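Long-range contacts in importin subunit beta-1 (Saccharomyces cerevisiae, PDB 5OWU), which carries proteins into the nucleus as the partner of importin alpha, which recognises the classical nuclear localization signal of the cargo: residues S395-P400 against G436-S441; Q423-K428 against H466-T471; P654-A659 against R696-A701. One frame throughout, in Å; residues are numbered along the deposited sequence. Where two conformers were deposited one is given.

Contact 1 (S395-P400 against G436-S441); sequences SIMDGP and GRIADS
The long side chains of Met397 and Arg437 divide this contact between them: one turns into the protein, the other spreads across the loop that carries residues 395-400. Met397 starts toward helix 425-442 and then bends back. It meets Ile438 with the two side chains crossing obliquely, Met397 SD lying 4.0 Å from Ile438 CG1, while its CB rests against the backbone carbonyl of Arg437. A flexible thioether suits this place because it can fold into the apolar space shared with Val409 of helix 402-418. Arg437 has CG anti to its own carbonyl carbon (chi1 -64°), and bends at chi2 and chi3 fold the chain back so that NE comes to the carbonyl of Gly394, to which it donates. The guanidinium meets the loop obliquely, with NH2 4.0 Å from Asp398 CB.

Asp398 and Arg437 do not touch through their charged atoms; OD2 and NH2 stay 5.2 Å apart. A water joins them instead. It accepts from Arg437 NH1 at 2.8 Å, in the plane of the guanidinium, and donates to Asp398 OD2 at 3.1 Å. The same OD2 is held by Gln360. Ser441, small enough to sit against the loop, brings CB close to Met397 O, a carbonyl that is bonded to Arg405.

The loop joins HEAT 9 to HEAT 10 and packs on the second helix of HEAT 10. Direct contact of Met397 with Ile438 is apolar, Arg437 NE bonds the end of helix 383-395 at Gly394, and the link to Asp398 runs through water, so the opposite charges probably attract each other only at a distance.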
ATOM      1  N   SER A 395     -18.547 -13.661  -5.985  1.00 25.89           N
ATOM      2  CA  SER A 395     -18.287 -12.238  -6.173  1.00 28.47           C
ATOM      3  C   SER A 395     -19.438 -11.341  -5.733  1.00 31.30           C
ATOM      4  O   SER A 395     -19.225 -10.127  -5.630  1.00 32.51           O
ATOM      5  CB  SER A 395     -17.964 -11.944  -7.637  1.00 27.71           C
ATOM      6  OG  SER A 395     -16.684 -12.435  -7.985  1.00 27.17           O
ATOM      7  N   ILE A 396     -20.639 -11.870  -5.485  1.00 27.82           N
ATOM      8  CA  ILE A 396     -21.715 -11.011  -4.969  1.00 24.30           C
ATOM      9  C   ILE A 396     -21.992 -11.245  -3.479  1.00 27.30           C
ATOM     10  O   ILE A 396     -23.024 -10.807  -2.973  1.00 28.39           O
ATOM     11  CB  ILE A 396     -23.007 -11.143  -5.798  1.00 27.37           C
ATOM     12  CG1 ILE A 396     -23.554 -12.573  -5.775  1.00 25.75           C
ATOM     13  CG2 ILE A 396     -22.762 -10.672  -7.229  1.00 34.21           C
ATOM     14  CD1 ILE A 396     -25.002 -12.681  -6.239  1.00 29.48           C
ATOM     15  N   MET A 397     -21.079 -11.875  -2.737  1.00 26.44           N
ATOM     16  CA  MET A 397     -21.355 -12.146  -1.330  1.00 26.69           C
ATOM     17  C   MET A 397     -21.073 -10.954  -0.425  1.00 29.86           C
ATOM     18  O   MET A 397     -21.384 -11.004   0.769  1.00 25.44           O
ATOM     19  CB  MET A 397     -20.556 -13.363  -0.863  1.00 29.12           C
ATOM     20  CG  MET A 397     -21.128 -14.672  -1.400  1.00 23.58           C
ATOM     21  SD  MET A 397     -22.791 -14.994  -0.764  1.00 29.08           S
ATOM     22  CE  MET A 397     -23.790 -14.536  -2.173  1.00 26.82           C
ATOM     23  N   ASP A 398     -20.522  -9.881  -0.960  1.00 25.78           N
ATOM     24  CA  ASP A 398     -20.245  -8.675  -0.195  1.00 34.90           C
ATOM     25  C   ASP A 398     -20.940  -7.536  -0.928  1.00 30.12           C
ATOM     26  O   ASP A 398     -20.596  -7.233  -2.074  1.00 28.64           O
ATOM     27  CB  ASP A 398     -18.734  -8.461  -0.068  1.00 30.97           C
ATOM     28  CG  ASP A 398     -18.376  -7.215   0.708  1.00 34.13           C
ATOM     29  OD1 ASP A 398     -19.254  -6.643   1.384  1.00 35.86           O
ATOM     30  OD2 ASP A 398     -17.199  -6.814   0.637  1.00 33.97           O
ATOM     31  N   GLY A 399     -21.946  -6.947  -0.285  1.00 26.33           N
ATOM     32  CA  GLY A 399     -22.703  -5.863  -0.865  1.00 36.41           C
ATOM     33  C   GLY A 399     -24.188  -5.939  -0.558  1.00 34.56           C
ATOM     34  O   GLY A 399     -24.749  -5.065   0.107  1.00 34.47           O
ATOM     35  N   PRO A 400     -24.861  -6.974  -1.058  1.00 30.83           N
ATOM     36  CA  PRO A 400     -26.305  -7.106  -0.808  1.00 28.16           C
ATOM     37  C   PRO A 400     -26.605  -7.281   0.674  1.00 28.78           C
ATOM     38  O   PRO A 400     -25.726  -7.561   1.489  1.00 28.89           O
ATOM     39  CB  PRO A 400     -26.696  -8.350  -1.616  1.00 34.38           C
ATOM     40  CG  PRO A 400     -25.626  -8.494  -2.653  1.00 31.84           C
ATOM     41  CD  PRO A 400     -24.367  -8.008  -1.986  1.00 30.67           C
ATOM     42  N   GLY A 436     -15.478 -20.035   0.847  1.00 20.76           N
ATOM     43  CA  GLY A 436     -14.839 -19.073   1.733  1.00 25.97           C
ATOM     44  C   GLY A 436     -15.507 -17.708   1.721  1.00 29.29           C
ATOM     45  O   GLY A 436     -15.590 -17.047   2.752  1.00 27.44           O
ATOM     46  N   ARG A 437     -15.959 -17.253   0.545  1.00 27.66           N
ATOM     47  CA  ARG A 437     -16.663 -15.971   0.444  1.00 28.87           C
ATOM     48  C   ARG A 437     -17.996 -16.005   1.194  1.00 29.20           C
ATOM     49  O   ARG A 437     -18.349 -15.056   1.920  1.00 28.35           O
ATOM     50  CB  ARG A 437     -16.891 -15.633  -1.034  1.00 25.95           C
ATOM     51  CG  ARG A 437     -15.598 -15.405  -1.815  1.00 24.18           C
ATOM     52  CD  ARG A 437     -15.067 -13.996  -1.583  1.00 29.74           C
ATOM     53  NE  ARG A 437     -16.016 -13.021  -2.114  1.00 32.30           N
ATOM     54  CZ  ARG A 437     -15.891 -11.703  -2.010  1.00 44.75           C
ATOM     55  NH1 ARG A 437     -14.846 -11.169  -1.390  1.00 34.19           N
ATOM     56  NH2 ARG A 437     -16.828 -10.918  -2.527  1.00 39.55           N
ATOM     57  N   ILE A 438     -18.751 -17.091   1.016  1.00 25.61           N
ATOM     58  CA  ILE A 438     -19.994 -17.265   1.757  1.00 29.01           C
ATOM     59  C   ILE A 438     -19.707 -17.226   3.248  1.00 37.38           C
ATOM     60  O   ILE A 438     -20.369 -16.516   4.015  1.00 36.77           O
ATOM     61  CB  ILE A 438     -20.682 -18.580   1.345  1.00 29.60           C
ATOM     62  CG1 ILE A 438     -21.066 -18.527  -0.134  1.00 26.64           C
ATOM     63  CG2 ILE A 438     -21.918 -18.832   2.196  1.00 39.61           C
ATOM     64  CD1 ILE A 438     -21.575 -19.822  -0.696  1.00 31.88           C
ATOM     65  N   ALA A 439     -18.698 -17.984   3.680  1.00 26.78           N
ATOM     66  CA  ALA A 439     -18.359 -18.019   5.096  1.00 30.43           C
ATOM     67  C   ALA A 439     -17.930 -16.647   5.578  1.00 38.91           C
ATOM     68  O   ALA A 439     -18.275 -16.231   6.686  1.00 45.47           O
ATOM     69  CB  ALA A 439     -17.248 -19.038   5.349  1.00 36.81           C
ATOM     70  N   ASP A 440     -17.195 -15.920   4.746  1.00 37.86           N
ATOM     71  CA  ASP A 440     -16.541 -14.707   5.211  1.00 45.32           C
ATOM     72  C   ASP A 440     -17.543 -13.585   5.440  1.00 42.39           C
ATOM     73  O   ASP A 440     -17.428 -12.838   6.418  1.00 55.84           O
ATOM     74  CB  ASP A 440     -15.473 -14.267   4.211  1.00 45.72           C
ATOM     75  CG  ASP A 440     -14.464 -13.321   4.817  1.00 51.56           C
ATOM     76  OD1 ASP A 440     -14.236 -13.416   6.041  1.00 60.02           O
ATOM     77  OD2 ASP A 440     -13.900 -12.486   4.082  1.00 45.79           O
ATOM     78  N   SER A 441     -18.532 -13.451   4.552  0.72 43.99           N
ATOM     79  CA  SER A 441     -19.452 -12.321   4.657  0.72 50.09           C
ATOM     80  C   SER A 441     -20.768 -12.653   5.354  0.72 54.65           C
ATOM     81  O   SER A 441     -21.311 -11.802   6.065  0.72 56.43           O
ATOM     82  CB  SER A 441     -19.739 -11.751   3.267  0.72 51.99           C
ATOM     83  OG  SER A 441     -18.609 -11.047   2.768  0.72 36.53           O
TER
HETATM   84  O   HOH W   1     -15.615  -8.529  -1.439  1.00 47.31           O

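Contact 2 (Q423-K428 against H466-T471); sequences QSLQVK and HPKVAT
Leu425 reaches across from the first turn of helix 425-442 to the start of helix 467-484, and its two methyl groups meet different parts of His466 from the same side. CB sets out toward the other segment. CG stands anti to the backbone N (chi1 175°), which extends the chain, and the branch there sends the two methyls to separate tasks. CD1 settles against the base of the histidine, 3.5 Å from His466 CB, and also touches Val469 CG2 at 3.7 Å. CD2 goes over the ring itself: it lies 3.6 Å from the ring centroid and only 6° off the normal, a CH-pi contact near the centre of the face. On the opposite face Pro467 CD sits toward the rim, so the imidazole is sandwiched between two aliphatic groups.

The ring has a second job at its edge. His466 is the N-cap of helix 467-484, and ND1 accepts from Lys468 N at 3.0 Å in a nearly straight bond (165°) close to the ring plane. This fixes the rotation of the ring and presents its face to the leucine. The two helices are the second helices of HEAT 10 and HEAT 11, neighbours packed side by side in the HEAT solenoid, and the contact joins their N-terminal ends. An alanine in place of His466 would probably leave Lys468 N without its capping acceptor and open a gap beneath Leu425 CD2.

One turn further on, Lys428 CB packs 3.8 Å from Val469 CG2. The compact branched valine fills the space between the leucine and the aliphatic root of the lysine, while the lysine amine runs on to a salt bridge with Asp465. Lys468 sends its own amine away to Asp343.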
ATOM      1  N   GLN A 423     -15.111 -32.501 -11.913  1.00 38.56           N
ATOM      2  CA  GLN A 423     -13.950 -33.049 -12.607  1.00 42.26           C
ATOM      3  C   GLN A 423     -12.951 -31.976 -13.020  1.00 44.46           C
ATOM      4  O   GLN A 423     -11.809 -32.306 -13.358  1.00 37.71           O
ATOM      5  CB  GLN A 423     -14.401 -33.828 -13.842  1.00 48.24           C
ATOM      6  CG  GLN A 423     -15.177 -32.998 -14.864  1.00 62.39           C
ATOM      7  CD  GLN A 423     -15.961 -33.858 -15.842  1.00 75.40           C
ATOM      8  OE1 GLN A 423     -16.743 -34.723 -15.441  1.00 72.46           O
ATOM      9  NE2 GLN A 423     -15.750 -33.627 -17.132  1.00 75.27           N
ATOM     10  N   SER A 424     -13.348 -30.706 -13.013  1.00 36.47           N
ATOM     11  CA  SER A 424     -12.466 -29.616 -13.413  1.00 34.36           C
ATOM     12  C   SER A 424     -11.717 -29.087 -12.198  1.00 30.29           C
ATOM     13  O   SER A 424     -12.339 -28.671 -11.213  1.00 27.24           O
ATOM     14  CB  SER A 424     -13.268 -28.493 -14.065  1.00 31.55           C
ATOM     15  OG  SER A 424     -12.440 -27.370 -14.316  1.00 33.06           O
ATOM     16  N   LEU A 425     -10.383 -29.093 -12.270  1.00 31.41           N
ATOM     17  CA  LEU A 425      -9.579 -28.526 -11.190  1.00 32.52           C
ATOM     18  C   LEU A 425      -9.912 -27.055 -10.961  1.00 29.00           C
ATOM     19  O   LEU A 425     -10.020 -26.601  -9.814  1.00 28.25           O
ATOM     20  CB  LEU A 425      -8.094 -28.678 -11.507  1.00 32.90           C
ATOM     21  CG  LEU A 425      -7.147 -28.012 -10.512  1.00 32.19           C
ATOM     22  CD1 LEU A 425      -7.374 -28.553  -9.112  1.00 39.02           C
ATOM     23  CD2 LEU A 425      -5.707 -28.230 -10.940  1.00 45.45           C
ATOM     24  N   GLN A 426     -10.052 -26.287 -12.044  1.00 25.38           N
ATOM     25  CA  GLN A 426     -10.385 -24.872 -11.912  1.00 34.77           C
ATOM     26  C   GLN A 426     -11.729 -24.690 -11.216  1.00 28.85           C
ATOM     27  O   GLN A 426     -11.890 -23.800 -10.371  1.00 29.26           O
ATOM     28  CB  GLN A 426     -10.402 -24.206 -13.285  1.00 36.31           C
ATOM     29  CG  GLN A 426      -9.070 -24.241 -14.024  1.00 47.54           C
ATOM     30  CD  GLN A 426      -8.949 -25.434 -14.959  1.00 57.99           C
ATOM     31  OE1 GLN A 426      -9.189 -26.577 -14.565  1.00 51.99           O
ATOM     32  NE2 GLN A 426      -8.586 -25.170 -16.213  1.00 59.50           N
ATOM     33  N   VAL A 427     -12.708 -25.528 -11.556  1.00 27.93           N
ATOM     34  CA  VAL A 427     -14.019 -25.404 -10.930  1.00 23.04           C
ATOM     35  C   VAL A 427     -13.916 -25.642  -9.434  1.00 25.59           C
ATOM     36  O   VAL A 427     -14.510 -24.912  -8.638  1.00 27.09           O
ATOM     37  CB  VAL A 427     -15.024 -26.369 -11.581  1.00 24.86           C
ATOM     38  CG1 VAL A 427     -16.328 -26.412 -10.783  1.00 25.89           C
ATOM     39  CG2 VAL A 427     -15.296 -25.949 -13.011  1.00 29.52           C
ATOM     40  N   LYS A 428     -13.182 -26.679  -9.026  1.00 26.33           N
ATOM     41  CA  LYS A 428     -13.069 -26.970  -7.600  1.00 27.83           C
ATOM     42  C   LYS A 428     -12.311 -25.868  -6.874  1.00 23.57           C
ATOM     43  O   LYS A 428     -12.643 -25.519  -5.734  1.00 29.37           O
ATOM     44  CB  LYS A 428     -12.374 -28.311  -7.390  1.00 23.45           C
ATOM     45  CG  LYS A 428     -13.207 -29.511  -7.791  1.00 34.66           C
ATOM     46  CD  LYS A 428     -12.533 -30.813  -7.378  1.00 32.67           C
ATOM     47  CE  LYS A 428     -11.287 -31.085  -8.177  1.00 32.11           C
ATOM     48  NZ  LYS A 428     -10.718 -32.401  -7.808  1.00 30.46           N
ATOM     49  N   HIS A 466      -5.982 -31.570  -4.907  1.00 26.06           N
ATOM     50  CA  HIS A 466      -4.897 -30.836  -5.536  1.00 27.22           C
ATOM     51  C   HIS A 466      -4.519 -29.632  -4.673  1.00 24.37           C
ATOM     52  O   HIS A 466      -5.406 -28.983  -4.098  1.00 29.10           O
ATOM     53  CB  HIS A 466      -5.333 -30.376  -6.927  1.00 30.61           C
ATOM     54  CG  HIS A 466      -4.238 -29.771  -7.746  1.00 30.20           C
ATOM     55  ND1 HIS A 466      -3.783 -28.484  -7.553  1.00 30.66           N
ATOM     56  CD2 HIS A 466      -3.516 -30.275  -8.775  1.00 30.46           C
ATOM     57  CE1 HIS A 466      -2.824 -28.223  -8.425  1.00 36.94           C
ATOM     58  NE2 HIS A 466      -2.644 -29.294  -9.178  1.00 34.75           N
ATOM     59  N   PRO A 467      -3.234 -29.299  -4.561  1.00 26.50           N
ATOM     60  CA  PRO A 467      -2.845 -28.190  -3.672  1.00 34.15           C
ATOM     61  C   PRO A 467      -3.581 -26.883  -3.931  1.00 31.41           C
ATOM     62  O   PRO A 467      -3.809 -26.123  -2.981  1.00 29.10           O
ATOM     63  CB  PRO A 467      -1.336 -28.048  -3.926  1.00 41.15           C
ATOM     64  CG  PRO A 467      -1.057 -28.841  -5.170  1.00 29.82           C
ATOM     65  CD  PRO A 467      -2.060 -29.928  -5.197  1.00 26.76           C
ATOM     66  N   LYS A 468      -3.960 -26.590  -5.180  1.00 30.69           N
ATOM     67  CA  LYS A 468      -4.708 -25.365  -5.461  1.00 37.43           C
ATOM     68  C   LYS A 468      -6.045 -25.346  -4.733  1.00 29.98           C
ATOM     69  O   LYS A 468      -6.464 -24.302  -4.213  1.00 29.11           O
ATOM     70  CB  LYS A 468      -4.927 -25.212  -6.963  1.00 38.12           C
ATOM     71  CG  LYS A 468      -3.679 -24.856  -7.709  1.00 47.58           C
ATOM     72  CD  LYS A 468      -3.953 -24.632  -9.177  1.00 43.13           C
ATOM     73  CE  LYS A 468      -3.311 -23.338  -9.643  1.00 57.16           C
ATOM     74  NZ  LYS A 468      -3.080 -23.331 -11.104  1.00 77.23           N
ATOM     75  N   VAL A 469      -6.736 -26.487  -4.698  1.00 25.16           N
ATOM     76  CA  VAL A 469      -7.972 -26.606  -3.927  1.00 28.06           C
ATOM     77  C   VAL A 469      -7.677 -26.505  -2.431  1.00 24.79           C
ATOM     78  O   VAL A 469      -8.346 -25.768  -1.696  1.00 24.78           O
ATOM     79  CB  VAL A 469      -8.685 -27.928  -4.276  1.00 30.98           C
ATOM     80  CG1 VAL A 469      -9.997 -28.077  -3.498  1.00 27.91           C
ATOM     81  CG2 VAL A 469      -8.947 -28.014  -5.781  1.00 28.99           C
ATOM     82  N   ALA A 470      -6.658 -27.233  -1.965  1.00 26.26           N
ATOM     83  CA  ALA A 470      -6.340 -27.270  -0.538  1.00 26.17           C
ATOM     84  C   ALA A 470      -6.040 -25.876   0.014  1.00 24.02           C
ATOM     85  O   ALA A 470      -6.429 -25.548   1.141  1.00 29.84           O
ATOM     86  CB  ALA A 470      -5.150 -28.206  -0.295  1.00 25.45           C
ATOM     87  N   THR A 471      -5.343 -25.047  -0.760  1.00 23.89           N
ATOM     88  CA  THR A 471      -5.025 -23.695  -0.298  1.00 25.96           C
ATOM     89  C   THR A 471      -6.296 -22.894  -0.050  1.00 23.63           C
ATOM     90  O   THR A 471      -6.463 -22.248   0.999  1.00 24.48           O
ATOM     91  CB  THR A 471      -4.133 -23.009  -1.335  1.00 28.37           C
ATOM     92  OG1 THR A 471      -2.870 -23.687  -1.379  1.00 33.53           O
ATOM     93  CG2 THR A 471      -3.903 -21.540  -1.011  1.00 30.23           C
TER

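Contact 3 (P654-A659 against R696-A701); sequences PVSITA and RELKPA
Ile657 meets Glu697 and Leu698 at the flat peptide group that joins them: its CD1 stands over one face of that group, 3.2 Å from Glu697 O and close to Leu698 CA. The carbon-carbon approach is shorter than usual van der Waals contact and its exact value is doubtful; the methyl packs closely on the backbone. The two charged flat groups of the second segment have partners outside: the Glu697 carboxylate forms a salt bridge with Arg695, and the Arg696 guanidinium makes a cation-pi contact with Tyr746.

What reaches over is thus the end of a branched aliphatic chain. Ile657 CG1 is anti to the carbonyl carbon, and the further turn at chi2 (-69°) swings CD1 toward the second helix. There it touches Leu698 CD1 at 3.7 Å, and Ala701 CB at 4.2 Å, one turn along. An isoleucine supplies the needed length, while an alanine is small enough to let the helices come close; Ile657 and Leu698 have CA atoms 5.8 Å apart.

Ser656 lies beside it. Its OG is 3.4 Å from Leu698 CD1, yet the hydroxyl is bonded to Ser653 O just before the helix. A serine can therefore serve the turn at the start of its own helix and still offer a small surface to a leucine methyl.

Helix 655-669 is the second helix of HEAT 15, and helix 698-713 that of HEAT 16, so the contact stacks neighbouring repeats near the helix starts. Helices 615-629 and 637-649 flank the first, with Thr658 and Ala659 against Phe619, and helix 741-764 packs on the far partner through Lys699 and Pro700.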
ATOM      1  N   PRO A 654      15.897  -7.004   9.269  1.00 68.56           N
ATOM      2  CA  PRO A 654      14.665  -6.971  10.074  1.00 59.90           C
ATOM      3  C   PRO A 654      14.796  -7.669  11.418  1.00 51.87           C
ATOM      4  O   PRO A 654      13.904  -7.520  12.263  1.00 51.68           O
ATOM      5  CB  PRO A 654      13.642  -7.680   9.177  1.00 58.68           C
ATOM      6  CG  PRO A 654      14.458  -8.571   8.314  1.00 66.35           C
ATOM      7  CD  PRO A 654      15.739  -7.832   8.060  1.00 71.34           C
ATOM      8  N   VAL A 655      15.882  -8.410  11.647  1.00 56.37           N
ATOM      9  CA  VAL A 655      16.064  -9.104  12.918  1.00 58.41           C
ATOM     10  C   VAL A 655      16.160  -8.113  14.072  1.00 44.17           C
ATOM     11  O   VAL A 655      15.819  -8.444  15.215  1.00 41.55           O
ATOM     12  CB  VAL A 655      17.310 -10.012  12.846  1.00 50.51           C
ATOM     13  CG1 VAL A 655      18.591  -9.185  12.882  1.00 53.51           C
ATOM     14  CG2 VAL A 655      17.296 -11.044  13.962  1.00 47.62           C
ATOM     15  N   SER A 656      16.623  -6.889  13.804  1.00 43.99           N
ATOM     16  CA  SER A 656      16.760  -5.906  14.875  1.00 55.35           C
ATOM     17  C   SER A 656      15.394  -5.456  15.381  1.00 45.41           C
ATOM     18  O   SER A 656      15.215  -5.232  16.585  1.00 42.96           O
ATOM     19  CB  SER A 656      17.575  -4.706  14.391  1.00 51.23           C
ATOM     20  OG  SER A 656      16.918  -4.035  13.327  1.00 57.71           O
ATOM     21  N   ILE A 657      14.420  -5.327  14.478  1.00 36.24           N
ATOM     22  CA  ILE A 657      13.054  -5.000  14.882  1.00 35.21           C
ATOM     23  C   ILE A 657      12.527  -6.054  15.842  1.00 32.15           C
ATOM     24  O   ILE A 657      11.949  -5.743  16.894  1.00 35.94           O
ATOM     25  CB  ILE A 657      12.138  -4.882  13.650  1.00 46.53           C
ATOM     26  CG1 ILE A 657      12.720  -3.921  12.606  1.00 50.12           C
ATOM     27  CG2 ILE A 657      10.726  -4.457  14.078  1.00 41.88           C
ATOM     28  CD1 ILE A 657      12.730  -2.506  13.030  1.00 54.84           C
ATOM     29  N   THR A 658      12.701  -7.325  15.480  1.00 42.19           N
ATOM     30  CA  THR A 658      12.183  -8.405  16.304  1.00 45.80           C
ATOM     31  C   THR A 658      12.933  -8.494  17.626  1.00 31.82           C
ATOM     32  O   THR A 658      12.333  -8.824  18.654  1.00 40.09           O
ATOM     33  CB  THR A 658      12.262  -9.721  15.532  1.00 45.09           C
ATOM     34  OG1 THR A 658      11.624  -9.555  14.258  1.00 45.50           O
ATOM     35  CG2 THR A 658      11.568 -10.836  16.293  1.00 42.65           C
ATOM     36  N   ALA A 659      14.229  -8.181  17.623  1.00 38.54           N
ATOM     37  CA  ALA A 659      14.980  -8.133  18.872  1.00 38.65           C
ATOM     38  C   ALA A 659      14.459  -7.020  19.782  1.00 30.89           C
ATOM     39  O   ALA A 659      14.340  -7.202  21.007  1.00 33.54           O
ATOM     40  CB  ALA A 659      16.472  -7.956  18.570  1.00 29.48           C
ATOM     41  N   ARG A 696      14.423   2.225   8.074  1.00 62.26           N
ATOM     42  CA  ARG A 696      13.418   3.152   8.581  1.00 64.74           C
ATOM     43  C   ARG A 696      12.549   2.493   9.649  1.00 54.78           C
ATOM     44  O   ARG A 696      12.272   3.095  10.694  1.00 56.51           O
ATOM     45  CB  ARG A 696      12.572   3.686   7.422  1.00 62.10           C
ATOM     46  CG  ARG A 696      11.741   2.642   6.688  1.00 68.14           C
ATOM     47  CD  ARG A 696      10.806   3.279   5.660  1.00 76.06           C
ATOM     48  NE  ARG A 696      11.519   4.031   4.625  1.00 79.41           N
ATOM     49  CZ  ARG A 696      11.567   5.359   4.527  1.00 85.70           C
ATOM     50  NH1 ARG A 696      10.940   6.139   5.398  1.00 84.50           N
ATOM     51  NH2 ARG A 696      12.251   5.917   3.537  1.00 91.13           N
ATOM     52  N   GLU A 697      12.155   1.234   9.427  1.00 51.99           N
ATOM     53  CA  GLU A 697      11.246   0.555  10.346  1.00 56.56           C
ATOM     54  C   GLU A 697      11.803   0.465  11.761  1.00 55.09           C
ATOM     55  O   GLU A 697      11.039   0.215  12.698  1.00 44.55           O
ATOM     56  CB  GLU A 697      10.924  -0.856   9.841  1.00 62.96           C
ATOM     57  CG  GLU A 697      10.121  -0.913   8.539  1.00 69.54           C
ATOM     58  CD  GLU A 697      10.973  -0.723   7.291  1.00 65.56           C
ATOM     59  OE1 GLU A 697      12.211  -0.861   7.379  1.00 58.91           O
ATOM     60  OE2 GLU A 697      10.406  -0.435   6.217  1.00 71.28           O
ATOM     61  N   LEU A 698      13.112   0.658  11.941  1.00 43.76           N
ATOM     62  CA  LEU A 698      13.691   0.586  13.278  1.00 46.52           C
ATOM     63  C   LEU A 698      13.252   1.766  14.130  1.00 44.78           C
ATOM     64  O   LEU A 698      12.958   1.601  15.321  1.00 39.73           O
ATOM     65  CB  LEU A 698      15.214   0.519  13.190  1.00 46.26           C
ATOM     66  CG  LEU A 698      15.921   0.209  14.515  1.00 53.35           C
ATOM     67  CD1 LEU A 698      15.716  -1.246  14.914  1.00 52.40           C
ATOM     68  CD2 LEU A 698      17.402   0.537  14.439  1.00 57.16           C
ATOM     69  N   LYS A 699      13.177   2.956  13.536  1.00 39.48           N
ATOM     70  CA  LYS A 699      12.859   4.146  14.324  1.00 40.63           C
ATOM     71  C   LYS A 699      11.551   4.001  15.097  1.00 44.27           C
ATOM     72  O   LYS A 699      11.562   4.187  16.326  1.00 39.37           O
ATOM     73  CB  LYS A 699      12.847   5.374  13.407  1.00 47.55           C
ATOM     74  CG  LYS A 699      12.293   6.638  14.037  1.00 48.46           C
ATOM     75  CD  LYS A 699      12.884   7.889  13.384  1.00 57.51           C
ATOM     76  CE  LYS A 699      11.907   9.052  13.416  1.00 53.23           C
ATOM     77  NZ  LYS A 699      12.575  10.376  13.226  1.00 59.68           N
ATOM     78  N   PRO A 700      10.414   3.682  14.475  1.00 43.82           N
ATOM     79  CA  PRO A 700       9.185   3.532  15.275  1.00 40.82           C
ATOM     80  C   PRO A 700       9.294   2.463  16.353  1.00 36.21           C
ATOM     81  O   PRO A 700       8.894   2.701  17.503  1.00 39.72           O
ATOM     82  CB  PRO A 700       8.117   3.192  14.220  1.00 46.16           C
ATOM     83  CG  PRO A 700       8.875   2.796  12.987  1.00 45.64           C
ATOM     84  CD  PRO A 700      10.158   3.543  13.032  1.00 53.38           C
ATOM     85  N   ALA A 701       9.853   1.297  16.023  1.00 34.61           N
ATOM     86  CA  ALA A 701       9.987   0.226  17.004  1.00 40.99           C
ATOM     87  C   ALA A 701      10.683   0.722  18.268  1.00 33.61           C
ATOM     88  O   ALA A 701      10.159   0.586  19.383  1.00 34.56           O
ATOM     89  CB  ALA A 701      10.753  -0.947  16.393  1.00 41.86           C
TER

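How the contacts relate
From the N terminus, the chain leaves helix 383-395 by the loop 395-400, runs out through helix 402-418 and into helix 425-442, where contact 1 closes a loop with residues 436-441. Contact 2 opens at the start of that same helix, before contact 1 has closed, and ends at helix 467-484, so the two cross along the chain. They tie HEAT 9, 10 and 11 into one run, sharing helix 425-442 but meeting different parts of it, their centres about 20 Å apart. Contact 3 follows in series, well after both have closed, and joins HEAT 15 to HEAT 16; its centre lies about 37 Å from that of contact 1.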